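Local coordinates for aminoglycoside acetyltransferase meta-AAC0020 (Uncultured bacterium, PDB 5F48), which transfers an acetyl group from acetyl-coenzyme A to aminoglycoside antibiotics, as a member of the GNAT acetyltransferase family, at the interface of chains A and B. Coordinates in Å, arbitrary orientation; residue numbers count along the deposited sequence, not the author numbering. Chains: chain A/B, aminoglycoside acetyltransferase meta-AAC0020.

The interface of chains A and B. Residues chain A 79-81; chain B 31, 57, 73, 75, 90-91.
A:Tyr80 holds CG between its backbone N and carbonyl carbon (chi1 41°), whereas A:Tyr81 has CG anti to the carbonyl carbon, beside the backbone N (chi1 -71°); these different first torsions bring two neighbouring phenol hydroxyls to one carboxylate oxygen of B:Asp91. The contact is a loop-into-pocket patch of the two-fold interface between two GNAT-family acetyltransferase chains: the loop of chain A enters a pocket lined by strands 57-64, 67-77 and 86-94 and helix 21-34 of chain B. This pairing of chains is that of the deposited assembly and may or may not be the functional dimer. A:Tyr80 OH donates to B:Asp91 OD2 at 2.6 Å on the anti side, 30° out of the carboxylate plane. A:Tyr81 OH donates to OD2 of B:Asp91 at 2.7 Å from above the carboxylate plane, on the opposite face, so the oxygen accepts from both hydroxyls and is gripped from both faces. A:Tyr80 OH also pairs with B:Thr73 OG1 at 2.7 Å, donor and acceptor undecided; B:Thr73 OG1 in turn accepts a longer bond from the backbone N of B:Asp91 (3.3 Å), tying the two chain B partners together. Carbon contacts flank the phenol of A:Tyr80: CE1 lies 3.7 Å from CD2 of B:Phe31, whose side chain crosses at about a right angle, and CZ meets the methyl CG2 of B:Thr73 at 3.7 Å. Within chain A, CE1 of A:Tyr80 sits 3.5 Å above the ring plane of A:Tyr81, towards its rim. Replacing A:Tyr80 with a phenylalanine would probably keep much of this ring packing but leave B:Thr73 OG1 without its cross-chain mate and B:Asp91 OD2 with one donor fewer.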
# COMPACT_ATOMS: atom_id res chain seq x y z
N GLN A 79 7.21 -8.67 1.29
CA GLN A 79 7.81 -8.23 2.53
C GLN A 79 9.31 -8.49 2.60
O GLN A 79 9.82 -9.42 1.98
CB GLN A 79 7.15 -8.92 3.71
CG GLN A 79 5.71 -8.49 3.97
CD GLN A 79 5.23 -8.98 5.33
OE1 GLN A 79 5.47 -8.33 6.35
NE2 GLN A 79 4.60 -10.14 5.35
N TYR A 80 10.00 -7.67 3.39
CA TYR A 80 11.37 -7.97 3.77
C TYR A 80 11.45 -8.48 5.20
O TYR A 80 12.51 -8.92 5.64
CB TYR A 80 12.25 -6.73 3.62
CG TYR A 80 11.61 -5.45 4.07
CD1 TYR A 80 11.77 -4.98 5.38
CD2 TYR A 80 10.84 -4.70 3.20
CE1 TYR A 80 11.19 -3.79 5.79
CE2 TYR A 80 10.24 -3.53 3.59
CZ TYR A 80 10.42 -3.07 4.88
OH TYR A 80 9.81 -1.90 5.25
N TYR A 81 10.35 -8.41 5.93
CA TYR A 81 10.33 -8.94 7.29
C TYR A 81 9.99 -10.43 7.26
O TYR A 81 10.31 -11.17 8.19
CB TYR A 81 9.30 -8.20 8.17
CG TYR A 81 9.70 -6.79 8.54
CD1 TYR A 81 11.00 -6.48 8.89
CD2 TYR A 81 8.76 -5.77 8.52
CE1 TYR A 81 11.36 -5.18 9.22
CE2 TYR A 81 9.11 -4.48 8.83
CZ TYR A 81 10.41 -4.18 9.19
OH TYR A 81 10.74 -2.88 9.51
N PHE B 31 16.09 -1.33 11.06
CA PHE B 31 14.67 -1.47 11.39
C PHE B 31 14.47 -2.36 12.60
O PHE B 31 13.71 -2.04 13.50
CB PHE B 31 13.88 -2.05 10.20
CG PHE B 31 13.63 -1.07 9.08
CD1 PHE B 31 13.66 0.29 9.30
CD2 PHE B 31 13.35 -1.53 7.79
CE1 PHE B 31 13.40 1.19 8.27
CE2 PHE B 31 13.12 -0.66 6.77
CZ PHE B 31 13.15 0.71 7.00
N PHE B 57 9.30 -1.29 -6.14
CA PHE B 57 9.80 -1.19 -4.77
C PHE B 57 11.07 -0.35 -4.78
O PHE B 57 11.99 -0.62 -5.56
CB PHE B 57 10.05 -2.59 -4.21
CG PHE B 57 10.58 -2.62 -2.80
CD1 PHE B 57 9.75 -2.32 -1.72
CD2 PHE B 57 11.89 -3.00 -2.55
CE1 PHE B 57 10.22 -2.38 -0.43
CE2 PHE B 57 12.37 -3.07 -1.26
CZ PHE B 57 11.54 -2.75 -0.19
N THR B 73 11.57 2.47 3.06
CA THR B 73 11.13 1.60 1.99
C THR B 73 9.83 2.15 1.45
O THR B 73 9.04 2.76 2.20
CB THR B 73 10.89 0.17 2.49
OG1 THR B 73 9.91 0.20 3.52
CG2 THR B 73 12.15 -0.40 3.05
N TYR B 75 6.58 1.47 -1.81
CA TYR B 75 5.99 0.64 -2.86
C TYR B 75 5.27 1.49 -3.89
O TYR B 75 4.59 2.45 -3.53
CB TYR B 75 4.99 -0.35 -2.29
CG TYR B 75 5.58 -1.37 -1.37
CD1 TYR B 75 5.74 -1.10 -0.01
CD2 TYR B 75 5.95 -2.61 -1.84
CE1 TYR B 75 6.25 -2.04 0.84
CE2 TYR B 75 6.49 -3.55 -1.01
CZ TYR B 75 6.63 -3.26 0.34
OH TYR B 75 7.15 -4.19 1.18
N TYR B 90 6.41 2.78 3.35
CA TYR B 90 5.97 1.75 4.27
C TYR B 90 6.68 1.88 5.62
O TYR B 90 6.03 1.98 6.66
CB TYR B 90 6.19 0.37 3.66
CG TYR B 90 5.58 -0.75 4.46
CD1 TYR B 90 4.22 -1.01 4.41
CD2 TYR B 90 6.37 -1.54 5.27
CE1 TYR B 90 3.67 -2.02 5.15
CE2 TYR B 90 5.83 -2.55 6.01
CZ TYR B 90 4.48 -2.79 5.94
OH TYR B 90 3.96 -3.82 6.69
N ASP B 91 8.01 1.88 5.60
CA ASP B 91 8.79 2.00 6.82
C ASP B 91 9.73 3.18 6.70
O ASP B 91 10.28 3.42 5.63
CB ASP B 91 9.60 0.73 7.09
CG ASP B 91 8.86 -0.29 7.93
OD1 ASP B 91 8.01 0.11 8.75
OD2 ASP B 91 9.15 -1.50 7.77